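Local coordinates for protein FKBO (Streptomyces hygroscopicus, PDB 4BPS) that hydrolyses chorismate to pyruvate and a dihydroxycyclohexadiene carboxylic acid, a step in the biosynthesis of the immunosuppressants FK506 and FK520, at residues V51-V62 against Y98-G106; T115-T126 against G188-A196. All coordinates share one frame; numbering follows the deposited sequence. Where two conformers were deposited one is given.

Interaction 1 (V51-V62 against Y98-G106)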
# COMPACT_ATOMS: atom_id res chain seq x y z
N VAL A 51 12.43 -7.57 -10.16
CA VAL A 51 11.09 -8.15 -10.21
C VAL A 51 11.14 -9.33 -11.18
O VAL A 51 11.70 -9.21 -12.29
CB VAL A 51 10.08 -7.12 -10.72
CG1 VAL A 51 8.73 -7.75 -10.91
CG2 VAL A 51 10.00 -5.93 -9.77
N SER A 52 10.54 -10.45 -10.80
CA SER A 52 10.54 -11.62 -11.67
C SER A 52 9.29 -12.44 -11.39
O SER A 52 8.55 -12.15 -10.44
CB SER A 52 11.80 -12.48 -11.43
OG SER A 52 11.77 -13.05 -10.15
N LEU A 53 9.07 -13.46 -12.21
CA LEU A 53 8.07 -14.49 -11.94
C LEU A 53 8.75 -15.72 -11.36
O LEU A 53 9.76 -16.20 -11.90
CB LEU A 53 7.35 -14.90 -13.22
CG LEU A 53 6.48 -13.85 -13.88
CD1 LEU A 53 6.03 -14.34 -15.25
CD2 LEU A 53 5.23 -13.50 -13.05
N VAL A 54 8.19 -16.23 -10.27
CA VAL A 54 8.62 -17.50 -9.72
C VAL A 54 7.44 -18.45 -9.81
O VAL A 54 6.44 -18.27 -9.09
CB VAL A 54 9.08 -17.33 -8.28
CG1 VAL A 54 9.46 -18.69 -7.66
CG2 VAL A 54 10.25 -16.36 -8.25
N ASP A 55 7.54 -19.43 -10.71
CA ASP A 55 6.44 -20.32 -11.06
C ASP A 55 5.11 -19.59 -11.17
O ASP A 55 4.11 -19.97 -10.53
CB ASP A 55 6.33 -21.48 -10.08
CG ASP A 55 5.47 -22.62 -10.62
OD1 ASP A 55 5.36 -22.75 -11.86
OD2 ASP A 55 4.90 -23.38 -9.81
N GLY A 56 5.10 -18.54 -12.00
CA GLY A 56 3.90 -17.79 -12.27
C GLY A 56 3.57 -16.70 -11.27
O GLY A 56 2.61 -15.92 -11.47
N ALA A 57 4.34 -16.59 -10.19
CA ALA A 57 3.99 -15.63 -9.15
C ALA A 57 4.97 -14.46 -9.19
O ALA A 57 6.16 -14.67 -9.02
CB ALA A 57 4.04 -16.30 -7.79
N PRO A 58 4.48 -13.23 -9.45
CA PRO A 58 5.38 -12.07 -9.35
C PRO A 58 6.01 -12.00 -7.97
O PRO A 58 5.32 -12.20 -6.96
CB PRO A 58 4.44 -10.88 -9.57
CG PRO A 58 3.32 -11.41 -10.35
CD PRO A 58 3.15 -12.85 -9.93
N ARG A 59 7.29 -11.63 -7.94
CA ARG A 59 8.00 -11.51 -6.69
C ARG A 59 9.04 -10.41 -6.75
O ARG A 59 9.69 -10.22 -7.79
CB ARG A 59 8.70 -12.86 -6.41
CG ARG A 59 9.64 -12.88 -5.24
CD ARG A 59 11.07 -12.70 -5.73
NE ARG A 59 12.03 -12.70 -4.63
CZ ARG A 59 13.33 -12.89 -4.79
NH1 ARG A 59 13.84 -13.10 -6.00
NH2 ARG A 59 14.13 -12.88 -3.72
N THR A 60 9.23 -9.71 -5.64
CA THR A 60 10.39 -8.86 -5.50
C THR A 60 10.66 -8.68 -4.01
O THR A 60 9.80 -8.97 -3.18
CB THR A 60 10.21 -7.50 -6.19
OG1 THR A 60 11.49 -6.88 -6.42
CG2 THR A 60 9.36 -6.53 -5.37
N ALA A 61 11.86 -8.20 -3.67
CA ALA A 61 12.21 -7.86 -2.31
C ALA A 61 12.38 -6.36 -2.20
O ALA A 61 12.99 -5.74 -3.08
CB ALA A 61 13.49 -8.56 -1.90
N VAL A 62 11.84 -5.79 -1.12
CA VAL A 62 12.01 -4.36 -0.86
C VAL A 62 12.71 -4.16 0.47
O VAL A 62 12.58 -4.97 1.40
CB VAL A 62 10.64 -3.60 -0.89
CG1 VAL A 62 10.09 -3.57 -2.31
CG2 VAL A 62 9.62 -4.24 0.09
N TYR A 98 -9.35 -10.83 -10.93
CA TYR A 98 -8.41 -9.91 -10.27
C TYR A 98 -7.00 -10.06 -10.84
O TYR A 98 -6.63 -11.09 -11.40
CB TYR A 98 -8.37 -10.13 -8.75
CG TYR A 98 -9.73 -9.94 -8.12
CD1 TYR A 98 -10.25 -8.66 -7.90
CD2 TYR A 98 -10.53 -11.03 -7.77
CE1 TYR A 98 -11.53 -8.49 -7.35
CE2 TYR A 98 -11.80 -10.86 -7.23
CZ TYR A 98 -12.28 -9.59 -7.01
OH TYR A 98 -13.54 -9.38 -6.47
N LEU A 99 -6.21 -9.00 -10.66
CA LEU A 99 -4.84 -8.90 -11.19
C LEU A 99 -3.92 -8.38 -10.07
O LEU A 99 -4.29 -7.46 -9.34
CB LEU A 99 -4.84 -7.91 -12.35
CG LEU A 99 -3.52 -7.47 -12.99
CD1 LEU A 99 -2.92 -8.63 -13.71
CD2 LEU A 99 -3.74 -6.27 -13.97
N PHE A 100 -2.73 -8.97 -9.96
CA PHE A 100 -1.67 -8.51 -9.07
C PHE A 100 -0.45 -8.19 -9.92
O PHE A 100 -0.07 -9.00 -10.75
CB PHE A 100 -1.31 -9.62 -8.07
CG PHE A 100 -0.18 -9.28 -7.14
CD1 PHE A 100 -0.40 -8.51 -6.01
CD2 PHE A 100 1.10 -9.74 -7.37
CE1 PHE A 100 0.65 -8.21 -5.14
CE2 PHE A 100 2.14 -9.43 -6.50
CZ PHE A 100 1.91 -8.66 -5.39
N GLY A 101 0.18 -7.04 -9.68
CA GLY A 101 1.38 -6.67 -10.41
C GLY A 101 2.42 -6.01 -9.53
O GLY A 101 2.10 -5.39 -8.50
N VAL A 102 3.67 -6.10 -9.97
CA VAL A 102 4.80 -5.52 -9.28
C VAL A 102 5.78 -4.98 -10.31
O VAL A 102 6.04 -5.65 -11.31
CB VAL A 102 5.53 -6.69 -8.51
CG1 VAL A 102 6.75 -6.18 -7.77
CG2 VAL A 102 4.59 -7.48 -7.60
N VAL A 103 6.33 -3.79 -10.07
CA VAL A 103 7.24 -3.16 -11.01
C VAL A 103 8.14 -2.21 -10.23
O VAL A 103 7.73 -1.68 -9.19
CB VAL A 103 6.46 -2.41 -12.11
CG1 VAL A 103 5.49 -1.36 -11.54
CG2 VAL A 103 7.39 -1.79 -13.15
N ARG A 104 9.37 -2.00 -10.67
CA ARG A 104 10.24 -1.06 -9.98
C ARG A 104 11.14 -0.30 -10.94
O ARG A 104 11.34 -0.72 -12.09
CB ARG A 104 11.03 -1.78 -8.88
CG ARG A 104 12.06 -2.78 -9.38
CD ARG A 104 12.56 -3.71 -8.28
NE ARG A 104 13.20 -2.94 -7.22
CZ ARG A 104 13.10 -3.20 -5.92
NH1 ARG A 104 12.49 -4.30 -5.47
NH2 ARG A 104 13.67 -2.37 -5.06
N THR A 105 11.69 0.81 -10.44
CA THR A 105 12.64 1.61 -11.18
C THR A 105 13.85 1.85 -10.28
O THR A 105 13.72 1.95 -9.07
CB THR A 105 12.00 2.90 -11.67
OG1 THR A 105 12.91 3.58 -12.54
CG2 THR A 105 11.62 3.84 -10.51
N GLY A 106 15.03 1.87 -10.87
CA GLY A 106 16.27 1.84 -10.10
C GLY A 106 16.58 3.08 -9.27
O GLY A 106 16.11 4.19 -9.55

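Interaction 2 (T115-T126 against G188-A196)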
# COMPACT_ATOMS: atom_id res chain seq x y z
N THR A 115 8.93 7.64 -12.63
CA THR A 115 7.69 7.30 -11.92
C THR A 115 6.48 7.50 -12.84
O THR A 115 5.54 6.70 -12.83
CB THR A 115 7.55 8.15 -10.65
OG1 THR A 115 8.64 7.85 -9.77
CG2 THR A 115 6.26 7.86 -9.91
N ALA A 116 6.49 8.58 -13.62
CA ALA A 116 5.40 8.81 -14.56
C ALA A 116 5.35 7.67 -15.57
O ALA A 116 4.26 7.20 -15.95
CB ALA A 116 5.55 10.16 -15.27
N ALA A 117 6.52 7.21 -16.03
CA ALA A 117 6.56 6.11 -16.99
C ALA A 117 6.06 4.80 -16.36
O ALA A 117 5.32 4.05 -16.98
CB ALA A 117 7.96 5.96 -17.56
N LEU A 118 6.48 4.53 -15.13
CA LEU A 118 6.07 3.34 -14.42
C LEU A 118 4.55 3.33 -14.24
O LEU A 118 3.89 2.35 -14.57
CB LEU A 118 6.82 3.32 -13.07
CG LEU A 118 6.53 2.13 -12.17
CD1 LEU A 118 7.73 1.85 -11.25
CD2 LEU A 118 5.27 2.37 -11.34
N TYR A 119 3.99 4.44 -13.75
CA TYR A 119 2.54 4.49 -13.58
C TYR A 119 1.80 4.44 -14.92
O TYR A 119 0.76 3.82 -15.02
CB TYR A 119 2.11 5.71 -12.73
CG TYR A 119 1.96 5.34 -11.27
CD1 TYR A 119 0.76 4.85 -10.79
CD2 TYR A 119 3.03 5.44 -10.39
CE1 TYR A 119 0.62 4.44 -9.47
CE2 TYR A 119 2.90 5.02 -9.07
CZ TYR A 119 1.68 4.54 -8.61
OH TYR A 119 1.53 4.10 -7.31
N THR A 120 2.35 5.08 -15.95
CA THR A 120 1.76 4.95 -17.28
C THR A 120 1.66 3.47 -17.67
O THR A 120 0.65 3.02 -18.19
CB THR A 120 2.58 5.70 -18.33
OG1 THR A 120 2.43 7.12 -18.14
CG2 THR A 120 2.12 5.35 -19.75
N ASN A 121 2.73 2.74 -17.41
CA ASN A 121 2.76 1.33 -17.77
C ASN A 121 1.75 0.53 -16.94
O ASN A 121 1.10 -0.38 -17.47
CB ASN A 121 4.17 0.77 -17.64
CG ASN A 121 5.10 1.31 -18.70
OD1 ASN A 121 4.65 1.74 -19.76
ND2 ASN A 121 6.39 1.34 -18.42
N VAL A 122 1.59 0.86 -15.66
CA VAL A 122 0.56 0.22 -14.83
C VAL A 122 -0.85 0.49 -15.37
O VAL A 122 -1.65 -0.44 -15.56
CB VAL A 122 0.70 0.66 -13.37
CG1 VAL A 122 -0.50 0.21 -12.53
CG2 VAL A 122 2.00 0.14 -12.75
N PHE A 123 -1.17 1.76 -15.64
CA PHE A 123 -2.49 2.09 -16.16
C PHE A 123 -2.71 1.39 -17.50
O PHE A 123 -3.79 0.86 -17.76
CB PHE A 123 -2.68 3.59 -16.33
CG PHE A 123 -2.69 4.38 -15.04
CD1 PHE A 123 -3.48 4.03 -13.95
CD2 PHE A 123 -1.91 5.52 -14.93
CE1 PHE A 123 -3.48 4.79 -12.79
CE2 PHE A 123 -1.89 6.27 -13.76
CZ PHE A 123 -2.68 5.91 -12.69
N GLN A 124 -1.69 1.39 -18.36
CA GLN A 124 -1.84 0.75 -19.66
C GLN A 124 -2.04 -0.75 -19.55
O GLN A 124 -2.83 -1.31 -20.30
CB GLN A 124 -0.64 1.06 -20.53
CG GLN A 124 -0.73 0.44 -21.92
CD GLN A 124 -2.07 0.71 -22.65
OE1 GLN A 124 -2.59 1.83 -22.64
NE2 GLN A 124 -2.63 -0.32 -23.29
N LEU A 125 -1.32 -1.42 -18.63
CA LEU A 125 -1.48 -2.85 -18.46
C LEU A 125 -2.88 -3.19 -17.94
O LEU A 125 -3.52 -4.14 -18.38
CB LEU A 125 -0.43 -3.41 -17.48
CG LEU A 125 -0.45 -4.94 -17.35
CD1 LEU A 125 0.06 -5.59 -18.62
CD2 LEU A 125 0.37 -5.38 -16.13
N THR A 126 -3.35 -2.42 -16.96
CA THR A 126 -4.69 -2.68 -16.44
C THR A 126 -5.72 -2.51 -17.54
O THR A 126 -6.68 -3.29 -17.61
CB THR A 126 -5.02 -1.82 -15.20
OG1 THR A 126 -5.03 -0.43 -15.54
CG2 THR A 126 -4.05 -2.11 -14.04
N GLY A 188 15.65 2.23 -5.21
CA GLY A 188 14.76 3.01 -6.06
C GLY A 188 13.31 2.96 -5.59
O GLY A 188 13.02 2.98 -4.39
N ILE A 189 12.39 2.93 -6.55
CA ILE A 189 10.97 2.98 -6.24
C ILE A 189 10.30 1.71 -6.76
O ILE A 189 10.42 1.38 -7.93
CB ILE A 189 10.30 4.23 -6.82
CG1 ILE A 189 10.95 5.50 -6.23
CG2 ILE A 189 8.79 4.21 -6.53
CD1 ILE A 189 10.35 6.80 -6.68
N THR A 190 9.59 1.03 -5.86
CA THR A 190 8.86 -0.19 -6.18
C THR A 190 7.36 0.09 -6.01
O THR A 190 6.95 0.63 -4.98
CB THR A 190 9.28 -1.34 -5.26
OG1 THR A 190 10.69 -1.55 -5.35
CG2 THR A 190 8.57 -2.65 -5.58
N CYS A 191 6.59 -0.33 -7.01
CA CYS A 191 5.14 -0.21 -6.99
C CYS A 191 4.49 -1.59 -7.07
O CYS A 191 4.85 -2.42 -7.91
CB CYS A 191 4.67 0.64 -8.18
SG CYS A 191 2.86 0.79 -8.36
N VAL A 192 3.56 -1.83 -6.14
CA VAL A 192 2.78 -3.06 -6.10
C VAL A 192 1.33 -2.65 -6.27
O VAL A 192 0.92 -1.64 -5.71
CB VAL A 192 2.98 -3.77 -4.74
CG1 VAL A 192 2.21 -5.08 -4.66
CG2 VAL A 192 4.45 -3.98 -4.43
N PHE A 193 0.53 -3.44 -6.99
CA PHE A 193 -0.87 -3.09 -7.13
C PHE A 193 -1.77 -4.30 -7.30
O PHE A 193 -1.34 -5.37 -7.78
CB PHE A 193 -1.10 -2.11 -8.31
CG PHE A 193 -0.76 -2.69 -9.65
CD1 PHE A 193 0.55 -2.65 -10.13
CD2 PHE A 193 -1.74 -3.28 -10.44
CE1 PHE A 193 0.87 -3.20 -11.35
CE2 PHE A 193 -1.43 -3.83 -11.67
CZ PHE A 193 -0.11 -3.79 -12.12
N LEU A 194 -3.01 -4.11 -6.87
CA LEU A 194 -4.11 -5.03 -7.13
C LEU A 194 -5.14 -4.30 -7.99
O LEU A 194 -5.38 -3.10 -7.80
CB LEU A 194 -4.79 -5.42 -5.82
CG LEU A 194 -4.01 -6.39 -4.94
CD1 LEU A 194 -4.56 -6.36 -3.51
CD2 LEU A 194 -4.08 -7.81 -5.50
N ALA A 195 -5.77 -5.03 -8.91
CA ALA A 195 -6.79 -4.46 -9.77
C ALA A 195 -7.88 -5.51 -10.03
O ALA A 195 -7.66 -6.72 -9.86
CB ALA A 195 -6.20 -4.00 -11.10
N ALA A 196 -9.05 -5.03 -10.44
CA ALA A 196 -10.22 -5.85 -10.69
C ALA A 196 -10.72 -5.70 -12.11
O ALA A 196 -10.73 -4.60 -12.68
CB ALA A 196 -11.33 -5.50 -9.70

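Interaction 1 (V51-V62 against Y98-G106)
Arg104 reaches from strand 98-105 to the hairpin 51-62 and binds it through one nitrogen. Arg104 NH1 donates to Thr60 OG1 at 2.9 Å and to Ala61 O at 2.8 Å. Both bonds are clearly bent. OG1 lies close to the guanidinium plane, whereas Ala61 O is tilted from it and receives NH1 from above its carbonyl plane. The arginine chain bends at chi3 (-61°), which turns the guanidinium toward Thr60. Thr60 OG1 is also bonded to Asp50 O, and Arg104 NH2 bonds to Gly187 O, so both polar groups are held from more than one direction.

Apolar groups fill the space beside these bonds. Val51 lies across the arginine stem, with Val51 CG2 3.7 Å from Arg104 CD. Its other branch, Val51 CG1, comes to 3.4 Å from Val102 O. In one of its two deposited conformers, Val102 divides its two methyls. Val102 CG1 meets Thr60 CG2 at 3.6 Å and also touches Val51, while Val102 CG2 rests 3.9 Å from Pro58 CB. Further along, Pro58 and Phe100 point opposite ways and pass alongside each other. Pro58 CG sits at the ring edge, 4.1 Å from Phe100 CD2. The Phe100 ring also meets Trp76.

The axes of strands 57-62 and 98-105 come within 7.0 Å of each other at their closest, at an angle of 36°. No backbone hydrogen bond joins these segments. They belong to two different sheets, and their side chains meet in the buried layer between them, as in face-to-face beta-sheet packing.

Interaction 2 (T115-T126 against G188-A196)
Val122 of helix 112-129 lies over the Phe193 ring of strand 189-196. Val122 CG1 stands 3.8 Å from the Phe193 ring centroid and only 10° off the normal, a CH-pi contact over the face. Val122 CG2 comes to 3.8 Å from Phe193 CE1. With chi1 at 64°, Phe193 CG stands between its backbone N and carbonyl carbon, and the ring turns a face to Val122. Leu125 CD2 lies at the ring edge. Thr126 CG2 approaches obliquely, 3.9 Å from Phe193 CE2, and also touches Ala195 CB. The Thr126 hydroxyl turns back to its own helix and bonds to Phe123 O.

Two residues earlier in the strand, Leu118 CD2 packs 3.7 Å from Cys191 CB. Cys191 SG meets Tyr119 in an oblique sulfur-aromatic contact, 4.6 Å from the ring centroid. The tyrosine hydroxyl is bonded to Asn139, a residue of the ligand pocket.

The contact is sparser at the start of both segments. The Thr115 side chain lies roughly perpendicular to that of Ile189, and Thr115 OG1 touches Ile189 CD1 at 3.7 Å. That hydroxyl is bonded to Tyr111 O. Solvent is met on the helix side turned from the strand, where Ala117 is exposed and Thr120, Asn121 and Gln124 are partly so.

Helix and strand run nearly parallel, 18° apart, with the helix laid against one face of the sheet. No hydrogen bond crosses between them. The contact therefore rests on apolar, CH-pi and sulfur-aromatic packing, with hydroxyls bonded elsewhere. Tyr119 brings the contact nearest the substrate site; its hydroxyl bond to Asn139 joins this packing to the pocket wall.

Interactions 1 and 2 lie 11 Å apart, centre to centre, on the same side of the chain's centre. They come in series along the chain: strand 98-105 ends interaction 1 and is followed by helix 112-129, which opens interaction 2. Strands 98-105 and 189-196 are antiparallel neighbours in one six-stranded sheet, joined by backbone bonds such as Cys191 N to Val103 O. The helix covers one face of this sheet, and hairpin 51-62, part of a separate five-stranded sheet, packs on the other, giving three layers. The Tyr119 side chain is about 6 Å from the bound ligand and that of Val103 about 14 Å, so interaction 2 borders the pocket and interaction 1 is structural packing.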